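Local coordinates for protein phosphatidylinositol-specific phospholipase C1 (Streptomyces antibioticus, PDB 3H4X) that belongs to the calcium-dependent phosphoinositide phospholipase C family and is built as a beta/alpha barrel-like enzyme fold, at residues F189-K201 with A227-A239. Sequence-based numbering, arbitrary orientation.
With EOH (ethanol), chain L.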
ATOM      1  N   PHE A 189     -10.732   0.694   2.972  1.00  7.24           N
ATOM      2  CA  PHE A 189      -9.517   0.607   2.182  1.00  7.39           C
ATOM      3  C   PHE A 189      -8.539   1.644   2.692  1.00  7.16           C
ATOM      4  O   PHE A 189      -8.928   2.752   3.076  1.00  7.25           O
ATOM      5  CB  PHE A 189      -9.795   0.914   0.712  1.00  7.53           C
ATOM      6  CG  PHE A 189     -10.667  -0.096   0.029  1.00  8.32           C
ATOM      7  CD1 PHE A 189     -10.215  -1.384  -0.211  1.00  9.37           C
ATOM      8  CD2 PHE A 189     -11.935   0.250  -0.399  1.00  9.78           C
ATOM      9  CE1 PHE A 189     -11.027  -2.311  -0.852  1.00 10.13           C
ATOM     10  CE2 PHE A 189     -12.745  -0.671  -1.039  1.00 10.82           C
ATOM     11  CZ  PHE A 189     -12.290  -1.951  -1.264  1.00 10.76           C
ATOM     12  N   LEU A 190      -7.264   1.285   2.669  1.00  6.95           N
ATOM     13  CA  LEU A 190      -6.196   2.228   2.928  1.00  6.76           C
ATOM     14  C   LEU A 190      -5.271   2.207   1.723  1.00  6.43           C
ATOM     15  O   LEU A 190      -5.240   1.225   0.975  1.00  7.00           O
ATOM     16  CB  LEU A 190      -5.436   1.856   4.203  1.00  7.14           C
ATOM     17  CG  LEU A 190      -6.268   1.873   5.493  1.00  8.65           C
ATOM     18  CD1 LEU A 190      -6.988   0.547   5.720  1.00 10.23           C
ATOM     19  CD2 LEU A 190      -5.405   2.206   6.695  1.00 10.11           C
ATOM     20  N   PHE A 191      -4.525   3.289   1.533  1.00  6.02           N
ATOM     21  CA  PHE A 191      -3.585   3.381   0.429  1.00  6.16           C
ATOM     22  C   PHE A 191      -2.200   3.733   0.944  1.00  6.31           C
ATOM     23  O   PHE A 191      -2.057   4.594   1.814  1.00  6.67           O
ATOM     24  CB  PHE A 191      -4.032   4.446  -0.577  1.00  6.38           C
ATOM     25  CG  PHE A 191      -5.247   4.061  -1.363  1.00  6.49           C
ATOM     26  CD1 PHE A 191      -5.121   3.486  -2.614  1.00  7.48           C
ATOM     27  CD2 PHE A 191      -6.516   4.269  -0.852  1.00  7.63           C
ATOM     28  CE1 PHE A 191      -6.234   3.114  -3.338  1.00  8.51           C
ATOM     29  CE2 PHE A 191      -7.633   3.901  -1.575  1.00  8.46           C
ATOM     30  CZ  PHE A 191      -7.488   3.324  -2.822  1.00  8.68           C
ATOM     31  N   GLU A 192      -1.192   3.062   0.395  1.00  6.26           N
ATOM     32  CA  GLU A 192       0.219   3.351   0.645  1.00  6.73           C
ATOM     33  C   GLU A 192       0.850   3.761  -0.682  1.00  6.70           C
ATOM     34  O   GLU A 192       0.570   3.148  -1.709  1.00  7.92           O
ATOM     35  CB  GLU A 192       0.929   2.094   1.164  1.00  6.86           C
ATOM     36  CG  GLU A 192       2.449   2.222   1.242  1.00  7.79           C
ATOM     37  CD  GLU A 192       3.182   0.885   1.303  1.00  8.23           C
ATOM     38  OE1 GLU A 192       2.536  -0.189   1.297  1.00  9.42           O
ATOM     39  OE2 GLU A 192       4.434   0.919   1.347  1.00  8.95           O
ATOM     40  N   LEU A 193       1.685   4.794  -0.669  1.00  6.54           N
ATOM     41  CA  LEU A 193       2.419   5.201  -1.866  1.00  6.91           C
ATOM     42  C   LEU A 193       3.916   4.989  -1.685  1.00  6.89           C
ATOM     43  O   LEU A 193       4.477   5.386  -0.661  1.00  7.10           O
ATOM     44  CB  LEU A 193       2.186   6.688  -2.144  1.00  7.41           C
ATOM     45  CG  LEU A 193       0.853   7.074  -2.777  1.00  8.23           C
ATOM     46  CD1 LEU A 193       0.549   8.550  -2.570  1.00  9.50           C
ATOM     47  CD2 LEU A 193       0.858   6.738  -4.264  1.00  9.55           C
ATOM     48  N   ILE A 194       4.567   4.378  -2.673  1.00  6.99           N
ATOM     49  CA  ILE A 194       6.030   4.383  -2.737  1.00  7.47           C
ATOM     50  C   ILE A 194       6.499   4.916  -4.080  1.00  7.28           C
ATOM     51  O   ILE A 194       5.772   4.845  -5.078  1.00  7.38           O
ATOM     52  CB  ILE A 194       6.670   2.988  -2.497  1.00  7.60           C
ATOM     53  CG1 ILE A 194       6.221   1.971  -3.552  1.00  8.29           C
ATOM     54  CG2 ILE A 194       6.396   2.498  -1.084  1.00  8.56           C
ATOM     55  CD1 ILE A 194       7.142   0.763  -3.651  1.00  8.96           C
ATOM     56  N   PRO A 195       7.723   5.468  -4.111  1.00  7.42           N
ATOM     57  CA  PRO A 195       8.314   5.886  -5.374  1.00  7.87           C
ATOM     58  C   PRO A 195       8.597   4.675  -6.251  1.00  8.05           C
ATOM     59  O   PRO A 195       8.739   3.553  -5.751  1.00  8.35           O
ATOM     60  CB  PRO A 195       9.631   6.556  -4.954  1.00  8.24           C
ATOM     61  CG  PRO A 195       9.496   6.839  -3.503  1.00  8.41           C
ATOM     62  CD  PRO A 195       8.609   5.750  -2.970  1.00  7.89           C
ATOM     63  N   GLY A 196       8.697   4.907  -7.554  1.00  8.38           N
ATOM     64  CA  GLY A 196       8.810   3.817  -8.512  1.00  9.36           C
ATOM     65  C   GLY A 196      10.199   3.614  -9.077  1.00 10.24           C
ATOM     66  O   GLY A 196      11.077   4.470  -8.945  1.00 10.45           O
ATOM     67  N   THR A 197      10.391   2.473  -9.726  1.00 11.29           N
ATOM     68  CA  THR A 197      11.690   2.123 -10.287  1.00 12.70           C
ATOM     69  C   THR A 197      12.139   3.075 -11.394  1.00 13.30           C
ATOM     70  O   THR A 197      13.335   3.307 -11.568  1.00 13.68           O
ATOM     71  CB  THR A 197      11.699   0.682 -10.826  1.00 13.00           C
ATOM     72  OG1 THR A 197      10.656   0.525 -11.794  1.00 13.71           O
ATOM     73  CG2 THR A 197      11.483  -0.305  -9.692  1.00 13.93           C
ATOM     74  N   VAL A 198      11.191   3.626 -12.142  1.00 14.15           N
ATOM     75  CA  VAL A 198      11.537   4.525 -13.241  1.00 15.60           C
ATOM     76  C   VAL A 198      12.003   5.892 -12.746  1.00 16.49           C
ATOM     77  O   VAL A 198      12.952   6.463 -13.288  1.00 16.75           O
ATOM     78  CB  VAL A 198      10.377   4.694 -14.233  1.00 15.59           C
ATOM     79  CG1 VAL A 198      10.789   5.607 -15.379  1.00 16.06           C
ATOM     80  CG2 VAL A 198       9.943   3.340 -14.759  1.00 15.78           C
ATOM     81  N   GLU A 199      11.347   6.427 -11.718  1.00 17.68           N
ATOM     82  CA  GLU A 199      11.777   7.722 -11.197  1.00 18.99           C
ATOM     83  C   GLU A 199      13.081   7.575 -10.409  1.00 20.13           C
ATOM     84  O   GLU A 199      13.834   8.534 -10.254  1.00 20.49           O
ATOM     85  CB  GLU A 199      10.667   8.437 -10.405  1.00 19.02           C
ATOM     86  CG  GLU A 199      10.404   7.901  -9.017  1.00 17.76           C
ATOM     87  CD  GLU A 199       9.187   8.542  -8.353  1.00 14.80           C
ATOM     88  OE1 GLU A 199       9.045   9.786  -8.372  1.00 12.84           O
ATOM     89  OE2 GLU A 199       8.377   7.785  -7.793  1.00 13.06           O
ATOM     90  N   GLU A 200      13.367   6.362  -9.947  1.00 21.37           N
ATOM     91  CA  GLU A 200      14.659   6.072  -9.328  1.00 22.73           C
ATOM     92  C   GLU A 200      15.798   6.153 -10.345  1.00 23.61           C
ATOM     93  O   GLU A 200      16.967   6.284  -9.974  1.00 23.95           O
ATOM     94  CB  GLU A 200      14.652   4.684  -8.686  1.00 22.67           C
ATOM     95  CG  GLU A 200      13.860   4.590  -7.392  1.00 22.59           C
ATOM     96  CD  GLU A 200      13.752   3.166  -6.878  1.00 23.34           C
ATOM     97  OE1 GLU A 200      14.261   2.248  -7.556  1.00 24.36           O
ATOM     98  OE2 GLU A 200      13.154   2.963  -5.797  1.00 22.88           O
ATOM     99  N   LYS A 201      15.457   6.076 -11.629  1.00 24.71           N
ATOM    100  CA  LYS A 201      16.467   6.063 -12.684  1.00 25.81           C
ATOM    101  C   LYS A 201      16.525   7.379 -13.459  1.00 26.62           C
ATOM    102  O   LYS A 201      17.213   7.484 -14.475  1.00 26.68           O
ATOM    103  CB  LYS A 201      16.234   4.886 -13.634  1.00 25.82           C
ATOM    104  CG  LYS A 201      16.484   3.531 -12.993  1.00 26.11           C
ATOM    105  CD  LYS A 201      16.154   2.392 -13.943  1.00 26.88           C
ATOM    106  CE  LYS A 201      14.664   2.325 -14.225  1.00 27.42           C
ATOM    107  NZ  LYS A 201      14.317   1.163 -15.088  1.00 27.98           N
ATOM    108  N   ALA A 227      -8.412  16.489   5.661  1.00 10.54           N
ATOM    109  CA  ALA A 227      -9.509  15.536   5.502  1.00 10.78           C
ATOM    110  C   ALA A 227      -9.665  15.021   4.077  1.00 10.98           C
ATOM    111  O   ALA A 227     -10.199  13.936   3.863  1.00 11.51           O
ATOM    112  CB  ALA A 227     -10.818  16.144   5.983  1.00 11.29           C
ATOM    113  N   GLN A 228      -9.209  15.794   3.099  1.00 10.44           N
ATOM    114  CA  GLN A 228      -9.400  15.398   1.709  1.00 10.65           C
ATOM    115  C   GLN A 228      -8.287  14.485   1.173  1.00 10.01           C
ATOM    116  O   GLN A 228      -8.360  14.027   0.033  1.00  9.78           O
ATOM    117  CB  GLN A 228      -9.577  16.629   0.823  1.00 11.21           C
ATOM    118  CG  GLN A 228      -8.315  17.436   0.630  1.00 11.99           C
ATOM    119  CD  GLN A 228      -8.596  18.789   0.006  1.00 12.67           C
ATOM    120  OE1 GLN A 228      -9.421  19.560   0.506  1.00 13.87           O
ATOM    121  NE2 GLN A 228      -7.907  19.089  -1.089  1.00 13.03           N
ATOM    122  N   SER A 229      -7.263  14.227   1.988  1.00  9.40           N
ATOM    123  CA  SER A 229      -6.179  13.312   1.601  1.00  8.80           C
ATOM    124  C   SER A 229      -6.655  11.862   1.620  1.00  8.33           C
ATOM    125  O   SER A 229      -7.606  11.524   2.325  1.00  8.31           O
ATOM    126  CB  SER A 229      -4.964  13.479   2.522  1.00  9.01           C
ATOM    127  OG  SER A 229      -5.257  13.073   3.847  1.00  9.22           O
ATOM    128  N   THR A 230      -5.980  11.002   0.863  1.00  7.91           N
ATOM    129  CA  THR A 230      -6.449   9.625   0.717  1.00  7.92           C
ATOM    130  C   THR A 230      -5.399   8.544   0.944  1.00  7.28           C
ATOM    131  O   THR A 230      -5.755   7.371   1.018  1.00  8.10           O
ATOM    132  CB  THR A 230      -7.074   9.372  -0.677  1.00  8.28           C
ATOM    133  OG1 THR A 230      -6.060   9.481  -1.687  1.00  8.82           O
ATOM    134  CG2 THR A 230      -8.211  10.348  -0.960  1.00  8.74           C
ATOM    135  N   ALA A 231      -4.125   8.917   1.038  1.00  6.96           N
ATOM    136  CA  ALA A 231      -3.054   7.923   1.048  1.00  6.52           C
ATOM    137  C   ALA A 231      -1.941   8.257   2.029  1.00  6.33           C
ATOM    138  O   ALA A 231      -1.711   9.423   2.358  1.00  6.87           O
ATOM    139  CB  ALA A 231      -2.479   7.763  -0.352  1.00  6.84           C
ATOM    140  N   PHE A 232      -1.245   7.217   2.474  1.00  6.52           N
ATOM    141  CA  PHE A 232      -0.089   7.356   3.342  1.00  6.56           C
ATOM    142  C   PHE A 232       1.191   7.158   2.538  1.00  6.62           C
ATOM    143  O   PHE A 232       1.421   6.081   1.992  1.00  7.03           O
ATOM    144  CB  PHE A 232      -0.153   6.304   4.443  1.00  6.73           C
ATOM    145  CG  PHE A 232      -1.285   6.505   5.401  1.00  6.90           C
ATOM    146  CD1 PHE A 232      -1.101   7.251   6.553  1.00  7.43           C
ATOM    147  CD2 PHE A 232      -2.535   5.955   5.158  1.00  7.19           C
ATOM    148  CE1 PHE A 232      -2.133   7.446   7.444  1.00  8.19           C
ATOM    149  CE2 PHE A 232      -3.577   6.150   6.047  1.00  8.02           C
ATOM    150  CZ  PHE A 232      -3.373   6.894   7.193  1.00  7.88           C
ATOM    151  N   PRO A 233       2.031   8.195   2.453  1.00  6.43           N
ATOM    152  CA  PRO A 233       3.307   8.005   1.778  1.00  6.52           C
ATOM    153  C   PRO A 233       4.225   7.182   2.674  1.00  6.19           C
ATOM    154  O   PRO A 233       4.244   7.372   3.895  1.00  6.53           O
ATOM    155  CB  PRO A 233       3.839   9.431   1.632  1.00  7.23           C
ATOM    156  CG  PRO A 233       3.242  10.160   2.778  1.00  7.12           C
ATOM    157  CD  PRO A 233       1.874   9.563   2.975  1.00  6.55           C
ATOM    158  N   ALA A 234       4.970   6.263   2.071  1.00  6.23           N
ATOM    159  CA  ALA A 234       5.880   5.411   2.810  1.00  5.98           C
ATOM    160  C   ALA A 234       7.329   5.770   2.511  1.00  5.89           C
ATOM    161  O   ALA A 234       7.650   6.272   1.430  1.00  6.51           O
ATOM    162  CB  ALA A 234       5.628   3.954   2.462  1.00  6.46           C
ATOM    163  N   VAL A 235       8.202   5.507   3.478  1.00  5.88           N
ATOM    164  CA  VAL A 235       9.641   5.613   3.262  1.00  6.37           C
ATOM    165  C   VAL A 235      10.123   4.267   2.734  1.00  6.23           C
ATOM    166  O   VAL A 235      10.093   3.256   3.437  1.00  6.31           O
ATOM    167  CB  VAL A 235      10.393   5.986   4.545  1.00  6.60           C
ATOM    168  CG1 VAL A 235      11.848   6.298   4.219  1.00  7.30           C
ATOM    169  CG2 VAL A 235       9.719   7.172   5.220  1.00  7.36           C
ATOM    170  N   HIS A 236      10.556   4.267   1.482  1.00  6.63           N
ATOM    171  CA  HIS A 236      10.855   3.042   0.759  1.00  6.94           C
ATOM    172  C   HIS A 236      12.354   2.793   0.754  1.00  6.97           C
ATOM    173  O   HIS A 236      13.137   3.676   0.400  1.00  7.25           O
ATOM    174  CB  HIS A 236      10.310   3.188  -0.660  1.00  7.37           C
ATOM    175  CG  HIS A 236      10.579   2.024  -1.561  1.00  8.30           C
ATOM    176  ND1 HIS A 236      10.227   0.726  -1.257  1.00 10.55           N
ATOM    177  CD2 HIS A 236      11.118   1.988  -2.801  1.00  9.25           C
ATOM    178  CE1 HIS A 236      10.564  -0.064  -2.264  1.00  9.95           C
ATOM    179  NE2 HIS A 236      11.109   0.678  -3.211  1.00 11.80           N
ATOM    180  N   GLY A 237      12.739   1.594   1.175  1.00  6.98           N
ATOM    181  CA  GLY A 237      14.143   1.213   1.273  1.00  7.52           C
ATOM    182  C   GLY A 237      14.518   1.017   2.728  1.00  7.74           C
ATOM    183  O   GLY A 237      14.564   1.978   3.498  1.00  7.87           O
ATOM    184  N   ALA A 238      14.764  -0.231   3.113  1.00  8.09           N
ATOM    185  CA  ALA A 238      15.089  -0.561   4.494  1.00  8.76           C
ATOM    186  C   ALA A 238      16.355   0.164   4.922  1.00  9.31           C
ATOM    187  O   ALA A 238      17.356   0.161   4.200  1.00  9.82           O
ATOM    188  CB  ALA A 238      15.267  -2.057   4.643  1.00  8.76           C
ATOM    189  N   ALA A 239      16.308   0.777   6.099  1.00  9.67           N
ATOM    190  CA  ALA A 239      17.437   1.542   6.611  1.00 10.06           C
ATOM    191  C   ALA A 239      17.442   1.509   8.130  1.00 10.17           C
ATOM    192  O   ALA A 239      16.389   1.358   8.751  1.00  9.97           O
ATOM    193  CB  ALA A 239      17.364   2.983   6.121  1.00 10.89           C
TER
HETATM  194  C1  EOH L 350      -7.514  22.152  -1.709  1.00 27.82           C
HETATM  195  C2  EOH L 350      -7.854  23.581  -2.119  1.00 27.76           C
HETATM  196  O   EOH L 350      -7.466  21.277  -2.815  1.00 27.73           O
HETATM  197  O   HOH W   1      -5.262   5.574   3.011  1.00  7.26           O
HETATM  198  O   HOH W   2       6.261   7.546  -0.623  1.00 11.25           O
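Ile194 sets CG1 between its backbone N and carbonyl carbon (chi1 61°), while His236 carries CG anti to its N (178°); together these torsions lay Ile194 CD1 over the centre of one imidazole face, a CH-pi contact 3.9 Å from the ring centroid. Pro195 CD packs on His236 CB, and Glu200 OE2 comes to the edge of the same ring, its carboxylate nearly coplanar with it. Ile194's other branch, CG2, meets Ala234 CB at 3.9 Å, and the extended Glu192 side chain sets OE2 against that same methyl. Leu193 CD1 and Phe191 CB both press on Ala231 CB.

The backbones pair as parallel strands. Phe232 N bonds almost straight to Phe191 O (2.8 Å). Leu193 N in turn bonds to Phe232 O, and Ala234 N to Leu193 O. One water bridges Phe191 N to Thr230 O before the direct pairing begins; another donates to Leu193 O and to Ala234 O. Helix 209-222 links the strands as a beta-alpha-beta crossover, with its Tyr213 against Leu193 and Leu217 against Pro233; strand 124-130 flanks strand 189-195 on its other edge. The first water thus extends the pairing by one peptide group, Leu193 O is gripped by two donors, Ala234 N and a water, and apolar packing around the Ala231 and Ala234 methyls closes the buried seam.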